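Local coordinates for protein protocadherin-19 isoform 1 (Danio rerio, PDB 5CO1) that mediates calcium-dependent homophilic cell adhesion, strongly when complexed with the classical cadherin cdh2, and is essential for early neurulation in the anterior neural plate, at residues N12-S17 / I103-N108; I80-K85 / A94-I99; A109-L114 / R138-D143. One frame throughout, in Å; residues are numbered along the deposited sequence.

Interactions 1 and 3 meet at the calcium-bound linker between two consecutive cadherin repeats, EC3 and EC4, their centres about 19 Å apart, and both supply ligands to the calcium ions of chains F and G. Interaction 2 lies about 25 Å from interaction 1, centre to centre, inside EC3, yet reaches the same sheet, because strand 94-103 pairs with both 77-86 and 8-14. The chemistry follows position. In interaction 2 one sheet face is buried and apolar, with polar side chains on the other. Interaction 1, partly buried, ends a parallel pairing in carboxylates, backbone carbonyls and metal. Interaction 3 is a surface contact that begins as antiparallel sheet and ends in calcium ligands.

Interaction 1 of 3, residues N12-S17 / I103-N108; sequences NVLENS and IDINDN. With CA (calcium ion), chain F; CA (calcium ion), chain E; CA (calcium ion), chain G.
Glu-15 lays its CB and CG over the Ile-103 carbonyl and against Ile-105 CG1, then carries its carboxylate onto two calcium ions. The approach is prepared by a short parallel pairing: Ile-103 N donates to Val-13 O at 2.8 Å, and Glu-15 N returns the bond to Ile-103 O at 3.0 Å. With CG between the backbone N and the carbonyl carbon (chi1 72°) and the chain extended beyond it, buried Glu-15 reaches along the other segment. Its OE2 binds the calcium of chain F at 2.3 Å and, through the anti lone pair, also accepts Ile-105 N at 2.8 Å. Its OE1 goes to the calcium of chain E. Asp-107 meets Glu-15 tip to tip and splits its oxygens likewise, OD1 to chain F and OD2 to chain E; the two carboxylate planes stand 68° apart. Asp-104 OD1 and Ile-105 O add ligands to the chain F ion, which Glu-73 and Asp-143 complete, while Asp-104 OD2 turns to Asn-147. Asp-71 and Glu-73 complete the chain E ion; Asn-106 OD1 and Asn-108 O bind that of chain G.

The outer side is more open: Leu-14, whose CD2 touches Ile-105 CG2, and Asn-16 are exposed, and two waters coordinate the chain E ion, one held by Asn-108 ND2. Asn-16 ND2 donates a hydrogen bond to Asp-107 OD2 at 3.2 Å from above the carboxylate plane. Glu-15 belongs to the XEX motif at the base of one repeat, and residues 104-108 are the DXNDN linker motif. Because Glu-15 and Asp-107 each divide their oxygens between two shared ions and Asp-104 adds a third carboxylate, the site presumably depends on bound calcium to offset their repulsion, consistent with calcium-dependent adhesion.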
loop_
_atom_site.group_PDB
_atom_site.type_symbol
_atom_site.label_atom_id
_atom_site.label_comp_id
_atom_site.label_asym_id
_atom_site.label_seq_id
_atom_site.Cartn_x
_atom_site.Cartn_y
_atom_site.Cartn_z
ATOM N N ASN A 12 -7.782 -13.911 -8.846
ATOM C CA ASN A 12 -7.687 -12.602 -8.293
ATOM C C ASN A 12 -8.528 -12.503 -7.046
ATOM O O ASN A 12 -9.679 -12.940 -7.030
ATOM C CB ASN A 12 -8.167 -11.621 -9.325
ATOM C CG ASN A 12 -7.216 -11.514 -10.491
ATOM O OD1 ASN A 12 -6.009 -11.482 -10.305
ATOM N ND2 ASN A 12 -7.755 -11.478 -11.698
ATOM N N VAL A 13 -7.984 -11.825 -6.037
ATOM C CA VAL A 13 -8.724 -11.592 -4.845
ATOM C C VAL A 13 -8.444 -10.236 -4.289
ATOM O O VAL A 13 -7.301 -9.873 -4.155
ATOM C CB VAL A 13 -8.370 -12.596 -3.785
ATOM C CG1 VAL A 13 -9.112 -12.259 -2.517
ATOM C CG2 VAL A 13 -8.786 -13.968 -4.247
ATOM N N LEU A 14 -9.495 -9.523 -3.889
ATOM C CA LEU A 14 -9.376 -8.178 -3.363
ATOM C C LEU A 14 -8.594 -8.226 -2.068
ATOM O O LEU A 14 -8.807 -9.136 -1.268
ATOM C CB LEU A 14 -10.757 -7.583 -3.066
ATOM C CG LEU A 14 -11.209 -6.788 -4.235
ATOM C CD1 LEU A 14 -12.579 -6.209 -4.014
ATOM C CD2 LEU A 14 -10.179 -5.696 -4.434
ATOM N N GLU A 15 -7.743 -7.242 -1.824
ATOM C CA GLU A 15 -7.205 -7.131 -0.486
ATOM C C GLU A 15 -8.321 -6.744 0.444
ATOM O O GLU A 15 -9.332 -6.207 0.003
ATOM C CB GLU A 15 -6.033 -6.157 -0.377
ATOM C CG GLU A 15 -6.358 -4.688 -0.478
ATOM C CD GLU A 15 -5.130 -3.839 -0.244
ATOM O OE1 GLU A 15 -4.382 -4.137 0.721
ATOM O OE2 GLU A 15 -4.867 -2.932 -1.065
ATOM N N ASN A 16 -8.194 -7.248 1.669
ATOM C CA ASN A 16 -9.108 -6.980 2.778
ATOM C C ASN A 16 -10.411 -7.734 2.607
ATOM O O ASN A 16 -11.397 -7.461 3.272
ATOM C CB ASN A 16 -9.344 -5.485 2.951
ATOM C CG ASN A 16 -8.045 -4.708 3.236
ATOM O OD1 ASN A 16 -7.075 -5.235 3.801
ATOM N ND2 ASN A 16 -8.023 -3.438 2.821
ATOM N N SER A 17 -10.401 -8.714 1.720
ATOM C CA SER A 17 -11.541 -9.557 1.539
ATOM C C SER A 17 -11.958 -10.154 2.891
ATOM O O SER A 17 -11.121 -10.476 3.738
ATOM C CB SER A 17 -11.234 -10.673 0.526
ATOM O OG SER A 17 -11.274 -10.181 -0.809
ATOM N N ILE A 103 -5.285 -8.072 -4.970
ATOM C CA ILE A 103 -5.454 -6.886 -5.761
ATOM C C ILE A 103 -5.549 -5.651 -4.894
ATOM O O ILE A 103 -6.190 -5.648 -3.865
ATOM C CB ILE A 103 -6.582 -7.097 -6.788
ATOM C CG1 ILE A 103 -5.983 -7.978 -7.869
ATOM C CG2 ILE A 103 -6.995 -5.788 -7.457
ATOM C CD1 ILE A 103 -6.972 -8.891 -8.475
ATOM N N ASP A 104 -4.742 -4.665 -5.243
ATOM C CA ASP A 104 -4.564 -3.492 -4.401
ATOM C C ASP A 104 -5.795 -2.602 -4.508
ATOM O O ASP A 104 -6.353 -2.425 -5.607
ATOM C CB ASP A 104 -3.322 -2.733 -4.816
ATOM C CG ASP A 104 -3.276 -1.336 -4.241
ATOM O OD1 ASP A 104 -3.227 -1.214 -2.995
ATOM O OD2 ASP A 104 -3.228 -0.369 -5.047
ATOM N N ILE A 105 -6.279 -2.191 -3.338
ATOM C CA ILE A 105 -7.184 -1.071 -3.204
ATOM C C ILE A 105 -6.606 0.114 -2.441
ATOM O O ILE A 105 -5.560 0.018 -1.796
ATOM C CB ILE A 105 -8.491 -1.485 -2.518
ATOM C CG1 ILE A 105 -8.195 -2.062 -1.137
ATOM C CG2 ILE A 105 -9.242 -2.502 -3.375
ATOM C CD1 ILE A 105 -9.077 -1.510 -0.057
ATOM N N ASN A 106 -7.263 1.264 -2.588
ATOM C CA ASN A 106 -6.839 2.458 -1.913
ATOM C C ASN A 106 -7.210 2.467 -0.426
ATOM O O ASN A 106 -8.117 3.135 -0.011
ATOM C CB ASN A 106 -7.409 3.662 -2.579
ATOM C CG ASN A 106 -6.553 4.885 -2.359
ATOM O OD1 ASN A 106 -5.399 4.782 -1.961
ATOM N ND2 ASN A 106 -7.090 6.043 -2.662
ATOM N N ASP A 107 -6.456 1.748 0.377
ATOM C CA ASP A 107 -6.653 1.773 1.808
ATOM C C ASP A 107 -5.515 2.531 2.534
ATOM O O ASP A 107 -5.288 2.309 3.695
ATOM C CB ASP A 107 -6.787 0.335 2.339
ATOM C CG ASP A 107 -5.587 -0.555 1.990
ATOM O OD1 ASP A 107 -4.875 -0.266 1.001
ATOM O OD2 ASP A 107 -5.414 -1.602 2.648
ATOM N N ASN A 108 -4.778 3.384 1.834
ATOM C CA ASN A 108 -3.668 4.129 2.439
ATOM C C ASN A 108 -3.679 5.551 1.972
ATOM O O ASN A 108 -3.547 5.816 0.785
ATOM C CB ASN A 108 -2.307 3.520 2.067
ATOM C CG ASN A 108 -1.954 2.312 2.911
ATOM O OD1 ASN A 108 -1.594 2.459 4.069
ATOM N ND2 ASN A 108 -2.159 1.105 2.365
HETATM CA CA CA F . -3.791 -0.931 -0.833
HETATM CA CA CA E . -3.641 -2.810 2.648
HETATM CA CA CA G . -3.450 5.828 -1.456
HETATM O O HOH W 1 -2.555 -1.348 4.197
HETATM O O HOH W 2 -4.437 -4.218 4.226
#

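Interaction 2 of 3, residues I80-K85 / A94-I99; sequences IDVQAK and AHCKVI
The imidazole of His-95 and the side-chain amide of Gln-83 run alongside one another in the same direction, with their planes 69° apart. Gln-83 OE1 meets the ring obliquely, 3.4 Å from His-95 CE1, and Gln-83 CB sits 3.6 Å from His-95 ND1, so the ring rests against the start and the end of the glutamine chain. Both residues belong to a beta hairpin, strands 77-86 and 94-103, the last two strands (F and G) of the Greek-key beta sandwich of a cadherin repeat. The local axes run antiparallel, 157° between their directions and 4.7 Å apart at closest approach. Three hydrogen-bonded pairs, Ile-80 with Val-98, Val-82 with Cys-96 and Ala-84 with Ala-94, each make both backbone bonds, six in all, and fix the register.

The two faces differ sharply. Ile-80, Val-82, Cys-96 and Val-98 turn into the buried interior, where Val-82 CG2 meets Val-98 CG2 at 3.7 Å and Val-82 CB packs on Cys-96 SG at 3.8 Å. Phe-4 meets Ala-84 and Cys-96, Leu-26 meets Val-82, and Phe-43 of the adjacent strand flanks Ile-80. The other face holds the non-hydrogen-bonded pairs Gln-83 with His-95 and Asp-81 with Lys-97. Strands 39-46 and 8-14 continue the sheet, one along each edge of the hairpin. Lys-97 leaves its backbone with CG anti to N (chi1 -175°), then bends at its last two torsions, which swings NZ back alongside Asp-81 to make a salt bridge with Asp-81 OD1 at 2.9 Å, although as a hydrogen bond it is weak.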
loop_
_atom_site.group_PDB
_atom_site.type_symbol
_atom_site.label_atom_id
_atom_site.label_comp_id
_atom_site.label_asym_id
_atom_site.label_seq_id
_atom_site.Cartn_x
_atom_site.Cartn_y
_atom_site.Cartn_z
ATOM N N ILE A 80 0.576 -21.373 -3.782
ATOM C CA ILE A 80 0.183 -22.475 -2.914
ATOM C C ILE A 80 0.310 -23.745 -3.732
ATOM O O ILE A 80 0.058 -23.733 -4.925
ATOM C CB ILE A 80 -1.268 -22.326 -2.412
ATOM C CG1 ILE A 80 -1.569 -20.885 -2.006
ATOM C CG2 ILE A 80 -1.523 -23.238 -1.218
ATOM C CD1 ILE A 80 -3.036 -20.531 -2.114
ATOM N N ASP A 81 0.786 -24.806 -3.104
ATOM C CA ASP A 81 0.852 -26.095 -3.738
ATOM C C ASP A 81 -0.174 -26.991 -3.120
ATOM O O ASP A 81 -0.237 -27.135 -1.912
ATOM C CB ASP A 81 2.241 -26.700 -3.599
ATOM C CG ASP A 81 3.323 -25.820 -4.211
ATOM O OD1 ASP A 81 3.456 -25.831 -5.464
ATOM O OD2 ASP A 81 4.031 -25.120 -3.437
ATOM N N VAL A 82 -1.046 -27.533 -3.954
ATOM C CA VAL A 82 -2.149 -28.307 -3.459
ATOM C C VAL A 82 -2.008 -29.738 -3.945
ATOM O O VAL A 82 -1.662 -29.971 -5.098
ATOM C CB VAL A 82 -3.470 -27.696 -3.927
ATOM C CG1 VAL A 82 -4.627 -28.310 -3.158
ATOM C CG2 VAL A 82 -3.466 -26.198 -3.690
ATOM N N GLN A 83 -2.255 -30.701 -3.071
ATOM C CA GLN A 83 -2.401 -32.075 -3.539
ATOM C C GLN A 83 -3.752 -32.743 -3.263
ATOM O O GLN A 83 -4.563 -32.289 -2.435
ATOM C CB GLN A 83 -1.277 -32.946 -3.007
ATOM C CG GLN A 83 -1.333 -33.249 -1.516
ATOM C CD GLN A 83 -0.454 -34.433 -1.144
ATOM O OE1 GLN A 83 0.726 -34.494 -1.522
ATOM N NE2 GLN A 83 -1.045 -35.419 -0.478
ATOM N N ALA A 84 -3.962 -33.838 -3.981
ATOM C CA ALA A 84 -5.116 -34.708 -3.796
ATOM C C ALA A 84 -4.683 -36.170 -3.742
ATOM O O ALA A 84 -3.955 -36.655 -4.607
ATOM C CB ALA A 84 -6.088 -34.511 -4.930
ATOM N N LYS A 85 -5.105 -36.852 -2.692
ATOM C CA LYS A 85 -4.633 -38.196 -2.390
ATOM C C LYS A 85 -5.835 -38.955 -1.874
ATOM O O LYS A 85 -6.513 -38.491 -0.948
ATOM C CB LYS A 85 -3.554 -38.130 -1.315
ATOM C CG LYS A 85 -2.791 -39.421 -1.116
ATOM C CD LYS A 85 -1.846 -39.324 0.075
ATOM C CE LYS A 85 -1.043 -40.603 0.268
ATOM N NZ LYS A 85 -1.922 -41.781 0.511
ATOM N N ALA A 94 -1.938 -36.390 -6.823
ATOM C CA ALA A 94 -1.984 -35.346 -7.839
ATOM C C ALA A 94 -1.646 -34.021 -7.190
ATOM O O ALA A 94 -2.000 -33.798 -6.050
ATOM C CB ALA A 94 -3.374 -35.277 -8.448
ATOM N N HIS A 95 -1.043 -33.125 -7.963
ATOM C CA HIS A 95 -0.540 -31.838 -7.490
ATOM C C HIS A 95 -1.067 -30.780 -8.427
ATOM O O HIS A 95 -1.197 -31.019 -9.623
ATOM C CB HIS A 95 1.007 -31.826 -7.499
ATOM C CG HIS A 95 1.599 -32.824 -6.560
ATOM N ND1 HIS A 95 1.572 -32.648 -5.191
ATOM C CD2 HIS A 95 1.985 -34.108 -6.758
ATOM C CE1 HIS A 95 2.025 -33.736 -4.594
ATOM N NE2 HIS A 95 2.279 -34.640 -5.522
ATOM N N CYS A 96 -1.297 -29.585 -7.906
ATOM C CA CYS A 96 -1.424 -28.403 -8.739
ATOM C C CYS A 96 -0.855 -27.218 -8.007
ATOM O O CYS A 96 -0.489 -27.300 -6.831
ATOM C CB CYS A 96 -2.896 -28.131 -9.089
ATOM S SG CYS A 96 -3.976 -27.709 -7.681
ATOM N N LYS A 97 -0.763 -26.113 -8.720
ATOM C CA LYS A 97 -0.315 -24.877 -8.141
ATOM C C LYS A 97 -1.497 -23.914 -8.179
ATOM O O LYS A 97 -2.267 -23.889 -9.146
ATOM C CB LYS A 97 0.856 -24.341 -8.954
ATOM C CG LYS A 97 1.511 -23.097 -8.380
ATOM C CD LYS A 97 2.771 -22.685 -9.157
ATOM C CE LYS A 97 3.816 -23.802 -9.246
ATOM N NZ LYS A 97 4.171 -24.380 -7.913
ATOM N N VAL A 98 -1.704 -23.189 -7.088
ATOM C CA VAL A 98 -2.702 -22.107 -7.072
ATOM C C VAL A 98 -2.037 -20.778 -6.745
ATOM O O VAL A 98 -1.435 -20.628 -5.673
ATOM C CB VAL A 98 -3.809 -22.372 -6.043
ATOM C CG1 VAL A 98 -4.857 -21.285 -6.135
ATOM C CG2 VAL A 98 -4.432 -23.734 -6.303
ATOM N N ILE A 99 -2.074 -19.869 -7.716
ATOM C CA ILE A 99 -1.503 -18.562 -7.567
ATOM C C ILE A 99 -2.603 -17.537 -7.261
ATOM O O ILE A 99 -3.542 -17.369 -8.026
ATOM C CB ILE A 99 -0.759 -18.152 -8.833
ATOM C CG1 ILE A 99 0.445 -19.060 -9.056
ATOM C CG2 ILE A 99 -0.283 -16.707 -8.755
ATOM C CD1 ILE A 99 0.775 -19.211 -10.534
#

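Interaction 3 of 3, residues A109-L114 / R138-D143; sequences APEIKL and RVSDND. With CA (calcium ion), chain G; CA (calcium ion), chain F.
Ser-140 OG donates to Glu-111 OE1 at 3.0 Å from well above the carboxylate plane, 61° out of it, rather than within that plane. The serine hydroxyl lies between its own backbone N and carbonyl carbon (chi1 46°), while the glutamate chain runs out extended, which brings its tip beside the hydroxyl on the exposed face of the pairing. The Asn-142 side chain passes across that of Glu-111 with no direct hydrogen bond; a water links the two segments instead. It donates to Ala-109 O at 2.7 Å and accepts from Asn-142 N at 3.0 Å, with a further weak bond to Glu-111 OE1.

Further along the strands the backbones pair as strands A and B of the EC4 cadherin repeat, neighbours in the sheet, antiparallel with 158° between their local directions. Glu-111 with Ser-140 and Lys-113 with Arg-138 are the hydrogen-bonded pairs, the latter joined by Arg-138 N to Lys-113 O at 2.6 Å and by Lys-113 N to Arg-138 O. On the other face Ile-112 CG1 lies alongside Val-139 CG1 at 3.6 Å, and Ile-189, Ala-191, Val-150 and Cys-152 from other strands meet these two residues.

Beyond Ser-140 the chain carries the family's DXD calcium motif. Asp-141 runs beside Pro-110, its OD2 3.7 Å from Pro-110 CG, and binds the calcium of chain G through both oxygens. Asp-141 OD1 also accepts Asp-143 N at 3.1 Å in an Asx turn; Asp-143 then bridges the ions, OD2 to chain G and OD1 to chain F.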
loop_
_atom_site.group_PDB
_atom_site.type_symbol
_atom_site.label_atom_id
_atom_site.label_comp_id
_atom_site.label_asym_id
_atom_site.label_seq_id
_atom_site.Cartn_x
_atom_site.Cartn_y
_atom_site.Cartn_z
ATOM N N ALA A 109 -3.781 6.457 2.930
ATOM C CA ALA A 109 -3.747 7.890 2.692
ATOM C C ALA A 109 -2.317 8.328 2.422
ATOM O O ALA A 109 -1.368 7.620 2.774
ATOM C CB ALA A 109 -4.283 8.614 3.912
ATOM N N PRO A 110 -2.152 9.516 1.824
ATOM C CA PRO A 110 -0.791 9.998 1.590
ATOM C C PRO A 110 -0.122 10.449 2.871
ATOM O O PRO A 110 -0.795 11.037 3.704
ATOM C CB PRO A 110 -0.987 11.181 0.643
ATOM C CG PRO A 110 -2.289 10.946 -0.019
ATOM C CD PRO A 110 -3.137 10.182 0.959
ATOM N N GLU A 111 1.132 10.028 3.068
ATOM C CA GLU A 111 2.033 10.540 4.126
ATOM C C GLU A 111 2.786 11.768 3.601
ATOM O O GLU A 111 3.418 11.713 2.539
ATOM C CB GLU A 111 3.085 9.487 4.553
ATOM C CG GLU A 111 2.558 8.088 4.853
ATOM C CD GLU A 111 3.572 6.952 4.574
ATOM O OE1 GLU A 111 3.774 6.547 3.397
ATOM O OE2 GLU A 111 4.089 6.366 5.551
ATOM N N ILE A 112 2.770 12.851 4.372
ATOM C CA ILE A 112 3.539 14.045 4.024
ATOM C C ILE A 112 4.774 14.203 4.912
ATOM O O ILE A 112 4.654 14.531 6.085
ATOM C CB ILE A 112 2.698 15.319 4.184
ATOM C CG1 ILE A 112 1.526 15.321 3.210
ATOM C CG2 ILE A 112 3.550 16.551 3.930
ATOM C CD1 ILE A 112 0.474 16.374 3.524
ATOM N N LYS A 113 5.957 14.126 4.305
ATOM C CA LYS A 113 7.221 14.276 5.038
ATOM C C LYS A 113 7.978 15.571 4.680
ATOM O O LYS A 113 8.187 15.883 3.490
ATOM C CB LYS A 113 8.106 13.046 4.806
ATOM C CG LYS A 113 7.806 11.893 5.757
ATOM C CD LYS A 113 8.076 12.276 7.213
ATOM C CE LYS A 113 8.393 11.070 8.092
ATOM N NZ LYS A 113 7.227 10.153 8.229
ATOM N N LEU A 114 8.279 16.357 5.719
ATOM C CA LEU A 114 9.344 17.381 5.681
ATOM C C LEU A 114 10.767 16.805 5.734
ATOM O O LEU A 114 11.145 16.163 6.714
ATOM C CB LEU A 114 9.195 18.329 6.870
ATOM C CG LEU A 114 8.177 19.450 6.708
ATOM C CD1 LEU A 114 7.897 20.082 8.062
ATOM C CD2 LEU A 114 8.665 20.500 5.719
ATOM N N ARG A 138 8.565 15.552 0.911
ATOM C CA ARG A 138 8.329 14.308 0.188
ATOM C C ARG A 138 6.968 13.725 0.597
ATOM O O ARG A 138 6.684 13.563 1.789
ATOM C CB ARG A 138 9.440 13.327 0.538
ATOM C CG ARG A 138 9.332 11.975 -0.128
ATOM C CD ARG A 138 10.711 11.483 -0.515
ATOM N NE ARG A 138 11.090 11.957 -1.844
ATOM C CZ ARG A 138 12.345 12.095 -2.258
ATOM N NH1 ARG A 138 12.599 12.472 -3.507
ATOM N NH2 ARG A 138 13.342 11.859 -1.419
ATOM N N VAL A 139 6.109 13.451 -0.382
ATOM C CA VAL A 139 4.816 12.811 -0.091
ATOM C C VAL A 139 4.809 11.403 -0.642
ATOM O O VAL A 139 5.154 11.168 -1.796
ATOM C CB VAL A 139 3.599 13.590 -0.641
ATOM C CG1 VAL A 139 3.395 14.875 0.140
ATOM C CG2 VAL A 139 3.750 13.887 -2.133
ATOM N N SER A 140 4.458 10.459 0.210
ATOM C CA SER A 140 4.418 9.077 -0.191
ATOM C C SER A 140 3.030 8.466 0.036
ATOM O O SER A 140 2.200 9.010 0.754
ATOM C CB SER A 140 5.455 8.303 0.598
ATOM O OG SER A 140 5.362 8.653 1.964
ATOM N N ASP A 141 2.805 7.334 -0.615
ATOM C CA ASP A 141 1.615 6.545 -0.453
ATOM C C ASP A 141 2.060 5.090 -0.605
ATOM O O ASP A 141 2.609 4.701 -1.641
ATOM C CB ASP A 141 0.592 6.935 -1.543
ATOM C CG ASP A 141 -0.852 6.568 -1.180
ATOM O OD1 ASP A 141 -1.143 5.371 -0.996
ATOM O OD2 ASP A 141 -1.724 7.461 -1.171
ATOM N N ASN A 142 1.762 4.280 0.397
ATOM C CA ASN A 142 2.041 2.857 0.333
ATOM C C ASN A 142 1.247 2.052 -0.698
ATOM O O ASN A 142 1.519 0.876 -0.847
ATOM C CB ASN A 142 1.837 2.207 1.709
ATOM C CG ASN A 142 2.627 2.894 2.804
ATOM O OD1 ASN A 142 3.813 3.160 2.654
ATOM N ND2 ASN A 142 1.951 3.250 3.887
ATOM N N ASP A 143 0.216 2.621 -1.327
ATOM C CA ASP A 143 -0.590 1.871 -2.309
ATOM C C ASP A 143 0.158 1.859 -3.644
ATOM O O ASP A 143 1.116 2.601 -3.815
ATOM C CB ASP A 143 -2.008 2.470 -2.491
ATOM C CG ASP A 143 -2.841 2.455 -1.208
ATOM O OD1 ASP A 143 -2.965 1.375 -0.579
ATOM O OD2 ASP A 143 -3.377 3.545 -0.834
HETATM CA CA CA G . -3.450 5.828 -1.456
HETATM CA CA CA F . -3.791 -0.931 -0.833
HETATM O O HOH W 3 0.512 5.686 2.680
#